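Local atomic coordinates of phosphoribosylaminoimidazole-succinocarboxamide synthase (Pyrococcus horikoshii, PDB entry 3U55), a protein that catalyses the ATP-dependent joining of L-aspartate to the carboxylate of 5-amino-1-(5-phosphoribosyl)imidazole-4-carboxylate, giving SAICAR in de novo purine biosynthesis. Residues A[67-72]-A[76-81]; A[86-91]-A[139-144]; A[101-106]-A[116-121]; A[147-152]-A[184-189]; A[155-160]-A[169-174]. All coordinates share one frame; numbering follows the deposited sequence. Where two conformers were deposited one is given.

Contact 1: residues A[67-72]-A[76-81]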
# COMPACT_ATOMS: atom_id res chain seq x y z
N THR A 67 23.65 -9.72 -7.86
CA THR A 67 22.58 -10.23 -8.72
C THR A 67 22.70 -11.74 -8.88
O THR A 67 23.75 -12.32 -8.59
CB THR A 67 22.58 -9.59 -10.12
OG1 THR A 67 23.57 -10.21 -10.95
CG2 THR A 67 22.80 -8.08 -10.07
N HIS A 68 21.63 -12.36 -9.37
CA HIS A 68 21.64 -13.81 -9.57
C HIS A 68 22.37 -14.24 -10.85
O HIS A 68 22.47 -15.44 -11.12
CB HIS A 68 20.22 -14.40 -9.45
CG HIS A 68 19.31 -14.09 -10.61
ND1 HIS A 68 18.16 -14.81 -10.86
CD2 HIS A 68 19.36 -13.13 -11.57
CE1 HIS A 68 17.55 -14.32 -11.92
NE2 HIS A 68 18.26 -13.30 -12.37
N PHE A 69 22.88 -13.28 -11.61
CA PHE A 69 23.54 -13.59 -12.88
C PHE A 69 24.85 -14.35 -12.70
O PHE A 69 25.75 -13.88 -12.00
CB PHE A 69 23.76 -12.32 -13.72
CG PHE A 69 24.50 -12.58 -15.02
CD1 PHE A 69 23.90 -13.32 -16.04
CD2 PHE A 69 25.79 -12.10 -15.20
CE1 PHE A 69 24.58 -13.57 -17.24
CE2 PHE A 69 26.48 -12.34 -16.40
CZ PHE A 69 25.87 -13.08 -17.42
N ILE A 70 24.96 -15.51 -13.33
CA ILE A 70 26.22 -16.28 -13.36
C ILE A 70 26.84 -16.25 -14.76
O ILE A 70 28.00 -15.86 -14.92
CB ILE A 70 26.03 -17.73 -12.85
CG1 ILE A 70 25.62 -17.72 -11.36
CG2 ILE A 70 27.32 -18.56 -13.05
CD1 ILE A 70 25.18 -19.07 -10.82
N GLY A 71 26.07 -16.66 -15.77
CA GLY A 71 26.55 -16.66 -17.14
C GLY A 71 25.49 -16.92 -18.19
O GLY A 71 24.31 -17.14 -17.87
N VAL A 72 25.91 -16.89 -19.45
CA VAL A 72 25.04 -17.21 -20.58
C VAL A 72 25.19 -18.68 -20.97
O VAL A 72 26.29 -19.24 -20.87
CB VAL A 72 25.29 -16.30 -21.81
CG1 VAL A 72 24.81 -14.88 -21.53
CG2 VAL A 72 26.77 -16.29 -22.20
N ASN A 76 18.69 -18.00 -25.79
CA ASN A 76 17.99 -17.09 -24.88
C ASN A 76 18.06 -17.56 -23.43
O ASN A 76 17.16 -17.27 -22.64
CB ASN A 76 16.52 -16.97 -25.27
CG ASN A 76 16.31 -16.44 -26.67
OD1 ASN A 76 17.25 -15.98 -27.33
ND2 ASN A 76 15.07 -16.49 -27.14
N ARG A 77 19.13 -18.27 -23.09
CA ARG A 77 19.28 -18.91 -21.79
C ARG A 77 20.36 -18.24 -20.95
O ARG A 77 21.48 -18.00 -21.43
CB ARG A 77 19.64 -20.40 -21.95
CG ARG A 77 18.59 -21.24 -22.67
CD ARG A 77 19.08 -22.67 -22.84
NE ARG A 77 20.31 -22.74 -23.63
CZ ARG A 77 20.33 -22.94 -24.95
NH1 ARG A 77 19.20 -23.09 -25.62
NH2 ARG A 77 21.49 -22.99 -25.59
N LEU A 78 20.03 -17.94 -19.69
CA LEU A 78 20.99 -17.45 -18.72
C LEU A 78 21.14 -18.49 -17.62
O LEU A 78 20.17 -19.17 -17.27
CB LEU A 78 20.53 -16.12 -18.09
CG LEU A 78 20.25 -14.87 -18.93
CD1 LEU A 78 20.34 -13.62 -18.04
CD2 LEU A 78 21.21 -14.76 -20.10
N ILE A 79 22.35 -18.62 -17.10
CA ILE A 79 22.58 -19.41 -15.90
C ILE A 79 22.54 -18.45 -14.72
O ILE A 79 23.24 -17.44 -14.72
CB ILE A 79 23.92 -20.16 -15.92
CG1 ILE A 79 24.04 -21.00 -17.20
CG2 ILE A 79 24.04 -21.06 -14.69
CD1 ILE A 79 25.45 -21.45 -17.49
N VAL A 80 21.69 -18.77 -13.75
CA VAL A 80 21.43 -17.91 -12.61
C VAL A 80 21.56 -18.70 -11.31
O VAL A 80 21.38 -19.92 -11.28
CB VAL A 80 20.03 -17.20 -12.70
CG1 VAL A 80 19.95 -16.29 -13.93
CG2 VAL A 80 18.88 -18.22 -12.71
N GLU A 81 21.90 -17.99 -10.24
CA GLU A 81 22.03 -18.56 -8.90
C GLU A 81 20.65 -18.93 -8.35
O GLU A 81 19.70 -18.15 -8.48
CB GLU A 81 22.70 -17.52 -8.00
CG GLU A 81 23.03 -17.97 -6.60
CD GLU A 81 23.65 -16.86 -5.77
OE1 GLU A 81 23.69 -15.70 -6.24
OE2 GLU A 81 24.10 -17.15 -4.65
O HOH W 1 25.32 -14.96 -8.79
O HOH W 2 17.45 -17.01 -9.32
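The carbonyl oxygen of Ile79 is gripped by two successive amides, accepting from Ile70 N at 2.9 Å and from Gly71 N at 3.1 Å. This shared acceptor marks a classic beta bulge in the antiparallel hairpin of strands 69-72 and 77-81, where two residues of one strand face a single residue of the other. Ile79 N donates back to Gly71 O within the bulge, and beyond it Glu81 N donates to His68 O, in the carbonyl plane on a lone pair. Also within the bulge, Ile70 lays CD1 against the backbone of Val80 and Glu81, 3.5 Å from Glu81 N. His68 has CG between its backbone N and carbonyl carbon (chi1 72°), which turns the ring over Val80; CG1 of Val80 sits 3.7 Å from the ring centroid, almost on its normal. Replacing His68 by an alanine is likely to strip Val80 CG1 of the ring above it and take the imidazole contact from the water that donates to Glu81 O. Phe57 of helix 45-62 meets the same imidazole with its ring plane steeply inclined. The water bound to Glu81 O lies in the imidazole plane, 2.8 Å from His68 ND1.

Contact 2: residues A[86-91]-A[139-144]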
# COMPACT_ATOMS: atom_id res chain seq x y z
N TYR A 86 11.93 -14.00 -2.32
CA TYR A 86 10.89 -13.23 -1.62
C TYR A 86 9.65 -13.17 -2.51
O TYR A 86 9.78 -12.99 -3.73
CB TYR A 86 11.36 -11.81 -1.33
CG TYR A 86 12.45 -11.70 -0.29
CD1 TYR A 86 12.15 -11.82 1.07
CD2 TYR A 86 13.77 -11.47 -0.66
CE1 TYR A 86 13.14 -11.71 2.03
CE2 TYR A 86 14.77 -11.36 0.29
CZ TYR A 86 14.45 -11.48 1.64
OH TYR A 86 15.45 -11.37 2.59
N PRO A 87 8.45 -13.30 -1.90
CA PRO A 87 7.21 -13.20 -2.67
C PRO A 87 6.86 -11.73 -2.93
O PRO A 87 5.75 -11.29 -2.61
CB PRO A 87 6.18 -13.85 -1.74
CG PRO A 87 6.69 -13.62 -0.38
CD PRO A 87 8.21 -13.57 -0.47
N LEU A 88 7.80 -10.99 -3.51
CA LEU A 88 7.64 -9.55 -3.74
C LEU A 88 7.92 -9.14 -5.17
O LEU A 88 8.77 -9.72 -5.83
CB LEU A 88 8.58 -8.74 -2.83
CG LEU A 88 8.50 -8.87 -1.31
CD1 LEU A 88 9.69 -8.14 -0.67
CD2 LEU A 88 7.17 -8.35 -0.77
N GLU A 89 7.18 -8.13 -5.62
CA GLU A 89 7.59 -7.33 -6.76
C GLU A 89 7.86 -5.93 -6.23
O GLU A 89 7.02 -5.34 -5.55
CB GLU A 89 6.51 -7.33 -7.84
CG GLU A 89 6.39 -8.68 -8.55
CD GLU A 89 5.20 -8.78 -9.49
OE1 GLU A 89 4.96 -9.89 -10.02
OE2 GLU A 89 4.50 -7.76 -9.71
N VAL A 90 9.06 -5.42 -6.49
CA VAL A 90 9.49 -4.13 -5.96
C VAL A 90 9.55 -3.15 -7.12
O VAL A 90 10.32 -3.33 -8.05
CB VAL A 90 10.86 -4.23 -5.25
CG1 VAL A 90 11.28 -2.88 -4.64
CG2 VAL A 90 10.82 -5.31 -4.17
N VAL A 91 8.69 -2.14 -7.06
CA VAL A 91 8.59 -1.19 -8.17
C VAL A 91 9.18 0.17 -7.77
O VAL A 91 8.78 0.75 -6.76
CB VAL A 91 7.11 -1.05 -8.62
CG1 VAL A 91 7.00 -0.06 -9.76
CG2 VAL A 91 6.52 -2.42 -9.01
N LEU A 139 4.09 -11.56 6.52
CA LEU A 139 4.53 -12.55 5.54
C LEU A 139 5.91 -13.17 5.84
O LEU A 139 6.39 -14.01 5.09
CB LEU A 139 4.54 -11.92 4.14
CG LEU A 139 3.19 -11.56 3.51
CD1 LEU A 139 3.42 -10.67 2.30
CD2 LEU A 139 2.39 -12.81 3.13
N GLY A 140 6.54 -12.73 6.93
CA GLY A 140 7.82 -13.31 7.36
C GLY A 140 9.05 -12.54 6.91
O GLY A 140 10.18 -13.05 7.00
N ILE A 141 8.84 -11.32 6.44
CA ILE A 141 9.92 -10.45 6.00
C ILE A 141 10.16 -9.32 7.02
O ILE A 141 9.31 -8.44 7.20
CB ILE A 141 9.64 -9.83 4.60
CG1 ILE A 141 9.25 -10.93 3.60
CG2 ILE A 141 10.86 -9.06 4.12
CD1 ILE A 141 8.68 -10.40 2.28
N SER A 142 11.33 -9.35 7.66
CA SER A 142 11.64 -8.41 8.73
C SER A 142 11.80 -6.99 8.19
O SER A 142 12.06 -6.79 7.00
CB SER A 142 12.92 -8.83 9.47
OG SER A 142 14.08 -8.58 8.67
N LEU A 143 11.64 -6.01 9.07
CA LEU A 143 11.82 -4.62 8.66
C LEU A 143 13.25 -4.35 8.16
O LEU A 143 13.43 -3.57 7.22
CB LEU A 143 11.45 -3.67 9.80
CG LEU A 143 11.44 -2.17 9.51
CD1 LEU A 143 10.47 -1.82 8.37
CD2 LEU A 143 11.08 -1.41 10.79
N ASP A 144 14.25 -4.99 8.77
CA ASP A 144 15.63 -4.87 8.29
C ASP A 144 15.78 -5.39 6.86
O ASP A 144 16.47 -4.78 6.04
CB ASP A 144 16.62 -5.59 9.23
CG ASP A 144 18.08 -5.41 8.81
OD1 ASP A 144 18.58 -4.26 8.83
OD2 ASP A 144 18.73 -6.41 8.44
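Ile141 meets three residues of segment 86-91 with its side chain, and its CD1 touches all of them. Leu88 and Ile141 reach toward each other tip to tip, with Leu88 CD1 3.9 Å from Ile141 CD1. Tyr86 crosses the isoleucine at a slant: CD1 of its ring lies 3.9 Å from Ile141 CD1, while Tyr86 CE1 is 4.1 Å from the other branch, Ile141 CG2. Pro87 adds its CD, 4.2 Å from Ile141 CD1. The isoleucine can serve all three because CG1 stands anti to its carbonyl carbon (chi1 -51°) and carries CD1 outward in an extended chain. It belongs to the short link between two helices, 133-138 and 143-165. Gly140, with positive phi, ends the first in a Schellman motif, and Ser142 is the N-cap of the second. On the sheet side, Pro87 centres an inverse gamma turn. Farther out, Tyr86 OH is hydrogen-bonded to Glu145, Leu88 also packs on Ile131 and Ile149, and Leu139 rests on Leu104 of the second subunit.

Contact 3: residues A[101-106]-A[116-121]. With ACT (acetate ion), chain D.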
# COMPACT_ATOMS: atom_id res chain seq x y z
N LYS A 101 -1.08 6.35 -11.55
CA LYS A 101 -2.13 7.32 -11.91
C LYS A 101 -3.46 7.05 -11.21
O LYS A 101 -4.31 7.93 -11.12
CB LYS A 101 -2.36 7.33 -13.42
CG LYS A 101 -1.16 7.82 -14.25
CD LYS A 101 -1.49 7.86 -15.74
CE LYS A 101 -1.85 6.47 -16.28
NZ LYS A 101 -1.96 6.45 -17.76
N LYS A 102 -3.65 5.82 -10.72
CA LYS A 102 -4.85 5.44 -9.99
C LYS A 102 -4.66 5.53 -8.48
O LYS A 102 -5.58 5.25 -7.70
CB LYS A 102 -5.30 4.03 -10.41
CG LYS A 102 -5.79 3.93 -11.85
CD LYS A 102 -5.80 2.49 -12.35
N ARG A 103 -3.46 5.92 -8.06
CA ARG A 103 -3.16 6.04 -6.64
C ARG A 103 -2.92 7.48 -6.20
O ARG A 103 -3.32 7.86 -5.10
CB ARG A 103 -1.96 5.17 -6.28
CG ARG A 103 -1.95 4.74 -4.83
CD ARG A 103 -0.82 3.76 -4.55
NE ARG A 103 -0.92 2.56 -5.36
CZ ARG A 103 -1.62 1.48 -5.03
NH1 ARG A 103 -2.31 1.43 -3.89
NH2 ARG A 103 -1.63 0.44 -5.85
N LEU A 104 -2.28 8.26 -7.07
CA LEU A 104 -2.04 9.69 -6.85
C LEU A 104 -2.60 10.46 -8.04
O LEU A 104 -2.42 10.04 -9.19
CB LEU A 104 -0.54 9.97 -6.71
CG LEU A 104 0.18 9.43 -5.46
CD1 LEU A 104 1.65 9.83 -5.48
CD2 LEU A 104 -0.48 9.92 -4.18
N PRO A 105 -3.27 11.60 -7.78
CA PRO A 105 -3.97 12.32 -8.85
C PRO A 105 -2.98 13.15 -9.68
O PRO A 105 -3.06 14.38 -9.71
CB PRO A 105 -4.93 13.23 -8.08
CG PRO A 105 -4.19 13.56 -6.83
CD PRO A 105 -3.32 12.35 -6.51
N LEU A 106 -2.06 12.46 -10.32
CA LEU A 106 -1.00 13.12 -11.07
C LEU A 106 -1.02 12.65 -12.51
O LEU A 106 -1.36 11.50 -12.78
CB LEU A 106 0.36 12.82 -10.44
CG LEU A 106 0.55 13.17 -8.95
CD1 LEU A 106 1.91 12.68 -8.47
CD2 LEU A 106 0.39 14.68 -8.71
N ILE A 116 9.58 6.95 -5.94
CA ILE A 116 8.61 6.20 -5.13
C ILE A 116 9.00 4.71 -5.19
O ILE A 116 9.34 4.20 -6.25
CB ILE A 116 7.16 6.39 -5.66
CG1 ILE A 116 6.66 7.80 -5.34
CG2 ILE A 116 6.21 5.32 -5.08
CD1 ILE A 116 5.32 8.15 -6.00
N VAL A 117 8.96 4.03 -4.05
CA VAL A 117 9.16 2.57 -4.04
C VAL A 117 7.87 1.93 -3.55
O VAL A 117 7.33 2.33 -2.52
CB VAL A 117 10.36 2.13 -3.15
CG1 VAL A 117 10.55 0.60 -3.18
CG2 VAL A 117 11.65 2.83 -3.59
N GLU A 118 7.37 0.96 -4.31
CA GLU A 118 6.15 0.25 -3.97
C GLU A 118 6.46 -1.23 -3.83
O GLU A 118 7.23 -1.79 -4.62
CB GLU A 118 5.07 0.45 -5.03
CG GLU A 118 4.58 1.89 -5.16
CD GLU A 118 3.75 2.12 -6.41
OE1 GLU A 118 3.66 1.23 -7.28
OE2 GLU A 118 3.19 3.23 -6.54
N LEU A 119 5.87 -1.85 -2.82
CA LEU A 119 6.00 -3.30 -2.63
C LEU A 119 4.69 -3.97 -3.00
O LEU A 119 3.62 -3.52 -2.58
CB LEU A 119 6.34 -3.62 -1.17
CG LEU A 119 7.57 -2.92 -0.58
CD1 LEU A 119 7.67 -3.15 0.92
CD2 LEU A 119 8.83 -3.40 -1.28
N TYR A 120 4.79 -5.04 -3.79
CA TYR A 120 3.63 -5.84 -4.17
C TYR A 120 3.84 -7.27 -3.73
O TYR A 120 4.91 -7.84 -3.89
CB TYR A 120 3.37 -5.78 -5.68
CG TYR A 120 2.94 -4.41 -6.14
CD1 TYR A 120 1.59 -4.06 -6.19
CD2 TYR A 120 3.90 -3.44 -6.48
CE1 TYR A 120 1.20 -2.79 -6.58
CE2 TYR A 120 3.51 -2.17 -6.88
CZ TYR A 120 2.16 -1.86 -6.93
OH TYR A 120 1.76 -0.60 -7.32
N TYR A 121 2.80 -7.82 -3.13
CA TYR A 121 2.82 -9.21 -2.68
C TYR A 121 2.52 -10.13 -3.85
O TYR A 121 1.44 -10.06 -4.43
CB TYR A 121 1.81 -9.38 -1.54
CG TYR A 121 1.55 -10.80 -1.11
CD1 TYR A 121 2.59 -11.73 -1.01
CD2 TYR A 121 0.27 -11.21 -0.76
CE1 TYR A 121 2.34 -13.05 -0.60
CE2 TYR A 121 0.02 -12.52 -0.34
CZ TYR A 121 1.05 -13.43 -0.27
OH TYR A 121 0.78 -14.72 0.15
C ACT D . -3.60 -2.40 -4.98
O ACT D . -3.27 -1.55 -4.13
OXT ACT D . -2.95 -3.46 -4.97
CH3 ACT D . -4.71 -2.15 -5.96
O HOH W 3 0.55 2.60 -7.75
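Arg103 sets out with CG anti to its backbone N (chi1 -154°) and bends at chi3 (-60°), which brings its guanidinium near Glu118 and Tyr120 of strand 111-121. The loop 101-106, part of the long connection of the antiparallel pair 84-93 and 111-121, comes back to the sheet through Arg103 and Leu104. Arg103 NH2 lies 3.8 Å from Tyr120 OH, and the hydroxyl donates to Glu118 OE1 at 2.6 Å, reaching the carboxylate from above its plane. On the guanidinium edge, NH1 and NH2 both donate to one oxygen of an acetate, probably from the crystallisation liquor. NH1 also bonds Met130 O of the second subunit, placing the contact at the dimer interface. A leucine at Arg103 would probably leave that carbonyl and the acetate without their guanidinium donors. At the next residue, Leu104 meets Ile116 tip to tip, CD1 to CD1 at 4.1 Å. A water in the guanidinium plane, whose link on to Glu118 OE2 is less certain, accepts from Arg103 NE at 2.8 Å.

Contact 4: residues A[147-152]-A[184-189]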
# COMPACT_ATOMS: atom_id res chain seq x y z
N LYS A 147 14.11 -2.84 4.55
CA LYS A 147 14.99 -1.67 4.40
C LYS A 147 16.15 -1.95 3.45
O LYS A 147 16.46 -1.12 2.58
CB LYS A 147 15.50 -1.18 5.75
CG LYS A 147 14.48 -0.34 6.52
CD LYS A 147 14.95 -0.09 7.95
CE LYS A 147 13.97 0.79 8.71
NZ LYS A 147 14.29 0.82 10.17
N LYS A 148 16.79 -3.12 3.61
CA LYS A 148 17.87 -3.53 2.71
C LYS A 148 17.41 -3.64 1.26
O LYS A 148 18.11 -3.19 0.34
CB LYS A 148 18.49 -4.86 3.16
CG LYS A 148 19.45 -4.75 4.35
CD LYS A 148 19.98 -6.12 4.76
CE LYS A 148 21.23 -6.00 5.64
NZ LYS A 148 21.00 -5.14 6.84
N ILE A 149 16.23 -4.23 1.07
CA ILE A 149 15.64 -4.38 -0.26
C ILE A 149 15.40 -3.02 -0.94
O ILE A 149 15.78 -2.83 -2.09
CB ILE A 149 14.32 -5.21 -0.21
CG1 ILE A 149 14.64 -6.70 0.00
CG2 ILE A 149 13.50 -5.01 -1.48
CD1 ILE A 149 13.45 -7.52 0.53
N GLU A 150 14.80 -2.07 -0.21
CA GLU A 150 14.53 -0.74 -0.79
C GLU A 150 15.82 0.05 -1.06
O GLU A 150 15.91 0.77 -2.04
CB GLU A 150 13.53 0.05 0.06
CG GLU A 150 12.17 -0.65 0.13
CD GLU A 150 11.02 0.23 0.61
OE1 GLU A 150 11.26 1.20 1.36
OE2 GLU A 150 9.87 -0.10 0.26
N GLU A 151 16.81 -0.12 -0.19
CA GLU A 151 18.12 0.50 -0.36
C GLU A 151 18.78 0.02 -1.66
O GLU A 151 19.26 0.84 -2.46
CB GLU A 151 19.01 0.20 0.86
CG GLU A 151 20.39 0.79 0.81
CD GLU A 151 21.19 0.47 2.07
OE1 GLU A 151 21.92 1.37 2.54
OE2 GLU A 151 21.08 -0.66 2.59
N ILE A 152 18.76 -1.29 -1.88
CA ILE A 152 19.28 -1.88 -3.11
C ILE A 152 18.51 -1.33 -4.32
O ILE A 152 19.11 -0.85 -5.28
CB ILE A 152 19.21 -3.43 -3.11
CG1 ILE A 152 20.13 -4.02 -2.03
CG2 ILE A 152 19.61 -3.99 -4.47
CD1 ILE A 152 19.82 -5.51 -1.69
N GLY A 184 22.67 -15.66 3.44
CA GLY A 184 21.67 -14.75 3.98
C GLY A 184 21.67 -13.37 3.35
O GLY A 184 20.95 -12.47 3.81
N ASP A 185 22.46 -13.18 2.29
CA ASP A 185 22.53 -11.90 1.58
C ASP A 185 21.36 -11.76 0.60
O ASP A 185 20.90 -12.74 0.02
CB ASP A 185 23.84 -11.75 0.80
CG ASP A 185 25.05 -11.62 1.70
OD1 ASP A 185 26.15 -12.04 1.28
OD2 ASP A 185 24.93 -11.10 2.83
N ILE A 186 20.91 -10.53 0.42
CA ILE A 186 19.79 -10.24 -0.47
C ILE A 186 20.30 -9.98 -1.88
O ILE A 186 21.14 -9.09 -2.11
CB ILE A 186 18.93 -9.08 0.08
CG1 ILE A 186 18.36 -9.47 1.45
CG2 ILE A 186 17.81 -8.70 -0.91
CD1 ILE A 186 17.70 -8.35 2.22
N VAL A 187 19.78 -10.75 -2.82
CA VAL A 187 20.29 -10.82 -4.18
C VAL A 187 19.19 -10.47 -5.20
O VAL A 187 18.08 -10.99 -5.12
CB VAL A 187 20.83 -12.25 -4.47
CG1 VAL A 187 21.34 -12.37 -5.90
CG2 VAL A 187 21.95 -12.61 -3.47
N LEU A 188 19.53 -9.58 -6.13
CA LEU A 188 18.62 -9.19 -7.21
C LEU A 188 18.43 -10.34 -8.19
O LEU A 188 19.41 -10.93 -8.67
CB LEU A 188 19.18 -7.96 -7.94
CG LEU A 188 18.29 -7.39 -9.05
CD1 LEU A 188 16.95 -7.01 -8.47
CD2 LEU A 188 18.96 -6.21 -9.72
N ALA A 189 17.17 -10.67 -8.48
CA ALA A 189 16.84 -11.82 -9.32
C ALA A 189 16.00 -11.43 -10.54
O ALA A 189 16.11 -10.30 -11.03
CB ALA A 189 16.13 -12.89 -8.48
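Ile186 reaches from strand 186-188 to helix 147-152, and nearly the whole helix-on-sheet contact passes through its side chain. The short helix and strand segments run in roughly the same direction, 33° apart, with their axes 9.5 Å from each other at closest approach. Starting at the root, Ile186 CB lies 4.1 Å from Ile152 CD1. The CG2 branch, anti to the backbone N, settles between two residues one helical turn apart, 3.9 Å from both Ile152 CD1 and Ile149 CG1. The other branch, through CG1, is anti to the carbonyl carbon (chi1 -61°) and carries the tip to the next neighbour: CD1 meets Lys148 CB at 3.7 Å and also approaches Lys148 CD and Ile149 CG1. Lys148 and Ile149 each cross Ile186 at about a right angle, whereas Ile152 comes more slantwise. Only the aliphatic part of the lysine joins in; its chain bends at chi4, and the amino group forms a salt bridge with Asp144 one turn back along the helix. Phe178 of the neighbouring strand 169-180 packs on Ile149 and Ile152, extending the apolar layer. The end of Ile152 also reaches the strand backbone, its CD1 standing 3.8 Å from Ile186 O.

Contact 5: residues A[155-160]-A[169-174]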
# COMPACT_ATOMS: atom_id res chain seq x y z
N LYS A 155 19.43 2.26 -5.10
CA LYS A 155 20.76 2.33 -5.71
C LYS A 155 20.73 1.87 -7.18
O LYS A 155 21.26 2.56 -8.06
CB LYS A 155 21.79 1.53 -4.91
CG LYS A 155 23.18 1.51 -5.54
CD LYS A 155 24.24 0.89 -4.65
CE LYS A 155 25.54 0.72 -5.44
NZ LYS A 155 26.62 0.10 -4.62
N VAL A 156 20.09 0.73 -7.43
CA VAL A 156 19.85 0.23 -8.79
C VAL A 156 19.21 1.32 -9.65
O VAL A 156 19.64 1.56 -10.78
CB VAL A 156 18.94 -1.03 -8.78
CG1 VAL A 156 18.47 -1.39 -10.21
CG2 VAL A 156 19.69 -2.22 -8.14
N ASN A 157 18.20 1.98 -9.09
CA ASN A 157 17.55 3.08 -9.79
C ASN A 157 18.55 4.14 -10.24
O ASN A 157 18.56 4.50 -11.40
CB ASN A 157 16.45 3.69 -8.94
CG ASN A 157 15.65 4.77 -9.68
OD1 ASN A 157 15.31 4.62 -10.85
ND2 ASN A 157 15.36 5.86 -8.98
N GLU A 158 19.39 4.61 -9.31
CA GLU A 158 20.39 5.64 -9.64
C GLU A 158 21.31 5.21 -10.78
O GLU A 158 21.52 5.97 -11.73
CB GLU A 158 21.20 6.05 -8.40
CG GLU A 158 20.40 6.82 -7.35
CD GLU A 158 19.73 8.07 -7.89
OE1 GLU A 158 18.47 8.14 -7.87
OE2 GLU A 158 20.45 8.98 -8.36
N ILE A 159 21.86 4.00 -10.68
CA ILE A 159 22.77 3.44 -11.69
C ILE A 159 22.11 3.33 -13.06
O ILE A 159 22.69 3.79 -14.06
CB ILE A 159 23.30 2.04 -11.28
CG1 ILE A 159 24.06 2.12 -9.95
CG2 ILE A 159 24.17 1.44 -12.39
CD1 ILE A 159 23.98 0.85 -9.11
N LEU A 160 20.92 2.74 -13.11
CA LEU A 160 20.22 2.54 -14.38
C LEU A 160 19.78 3.86 -15.01
O LEU A 160 19.99 4.07 -16.20
CB LEU A 160 19.01 1.61 -14.22
CG LEU A 160 19.28 0.16 -13.78
CD1 LEU A 160 17.95 -0.58 -13.68
CD2 LEU A 160 20.23 -0.56 -14.73
N ILE A 169 17.67 7.95 -22.97
CA ILE A 169 16.50 7.17 -22.53
C ILE A 169 16.12 7.54 -21.09
O ILE A 169 16.99 7.51 -20.21
CB ILE A 169 16.79 5.64 -22.60
CG1 ILE A 169 17.15 5.22 -24.03
CG2 ILE A 169 15.60 4.83 -22.09
CD1 ILE A 169 17.77 3.85 -24.13
N ILE A 170 14.85 7.85 -20.85
CA ILE A 170 14.35 8.15 -19.52
C ILE A 170 13.84 6.87 -18.85
O ILE A 170 12.95 6.21 -19.37
CB ILE A 170 13.20 9.19 -19.59
CG1 ILE A 170 13.68 10.48 -20.27
CG2 ILE A 170 12.64 9.47 -18.20
CD1 ILE A 170 12.57 11.49 -20.54
N LEU A 171 14.43 6.53 -17.71
CA LEU A 171 13.94 5.42 -16.91
C LEU A 171 12.73 5.89 -16.13
O LEU A 171 12.87 6.59 -15.12
CB LEU A 171 15.02 4.91 -15.96
CG LEU A 171 14.62 3.70 -15.11
CD1 LEU A 171 14.28 2.48 -15.98
CD2 LEU A 171 15.71 3.37 -14.11
N VAL A 172 11.55 5.53 -16.61
CA VAL A 172 10.29 5.98 -16.01
C VAL A 172 9.98 5.22 -14.71
O VAL A 172 9.71 5.83 -13.66
CB VAL A 172 9.14 5.86 -17.02
CG1 VAL A 172 7.78 5.95 -16.33
CG2 VAL A 172 9.29 6.93 -18.12
N ASP A 173 10.00 3.90 -14.81
CA ASP A 173 9.86 3.01 -13.65
C ASP A 173 10.44 1.64 -14.01
O ASP A 173 10.80 1.41 -15.17
CB ASP A 173 8.40 2.92 -13.16
CG ASP A 173 7.42 2.37 -14.22
OD1 ASP A 173 7.71 1.35 -14.87
OD2 ASP A 173 6.34 2.97 -14.36
N PHE A 174 10.53 0.75 -13.03
CA PHE A 174 10.95 -0.63 -13.27
C PHE A 174 10.55 -1.52 -12.11
O PHE A 174 10.29 -1.04 -11.00
CB PHE A 174 12.47 -0.74 -13.56
CG PHE A 174 13.34 -0.28 -12.44
CD1 PHE A 174 13.89 -1.19 -11.55
CD2 PHE A 174 13.62 1.08 -12.26
CE1 PHE A 174 14.70 -0.78 -10.49
CE2 PHE A 174 14.44 1.51 -11.21
CZ PHE A 174 14.98 0.57 -10.31
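Asn157 comes up to the rim of the Phe174 ring, with its CB in the ring plane and its amide turned 34° from that plane. The nearest approach is Asn157 OD1 to Phe174 CE2, 3.2 Å, while Asn157 CB lies 3.7 Å from Phe174 CZ. Phe174 has CG between the backbone N and the carbonyl carbon (chi1 61°), and its ring reaches across to the helix. Val156 crosses the ring obliquely from the neighbouring helical position, setting CG1 3.8 Å from Phe174 CE1. Leu171, three residues earlier on the strand, sets CD2 3.5 Å from Asn157 OD1 and 3.7 Å from Leu160 CB, so that one methyl bridges successive turns of the helix. The amide oxygen is buried here among carbon atoms, but it accepts a hydrogen bond from Asn94 ND2, which also bonds Leu171 O and so ties helix to strand. Phe56 and Leu60 of helix 45-62 pack against Leu160 and Val156 respectively. The segments 155-160 and 169-174 run nearly antiparallel, 159° apart, where helix 143-165 packs on the antiparallel sheet of the SAICAR synthetase fold.

Helix 143-165 is the common thread of contacts 2, 4 and 5, which follow it along one antiparallel sheet; the centres of contacts 2 and 4 are about 9 Å apart, and those of contacts 4 and 5 about 16 Å apart. Tyr86 and Leu88 of contact 2 touch Ile149 of contact 4, merging the two apolar clusters. Contact 3 is on a neighbouring strand of that sheet, paired to contact 2 through Val91 O and Glu118 N at 2.8 Å, and it holds the acetate at the subunit interface. Contact 1 belongs to a separate sheet, its centre about 30 Å from that of contact 3, yet His68 N lies 2.7 Å from Leu188 O of contact 4, probably a hydrogen bond joining the two sheets.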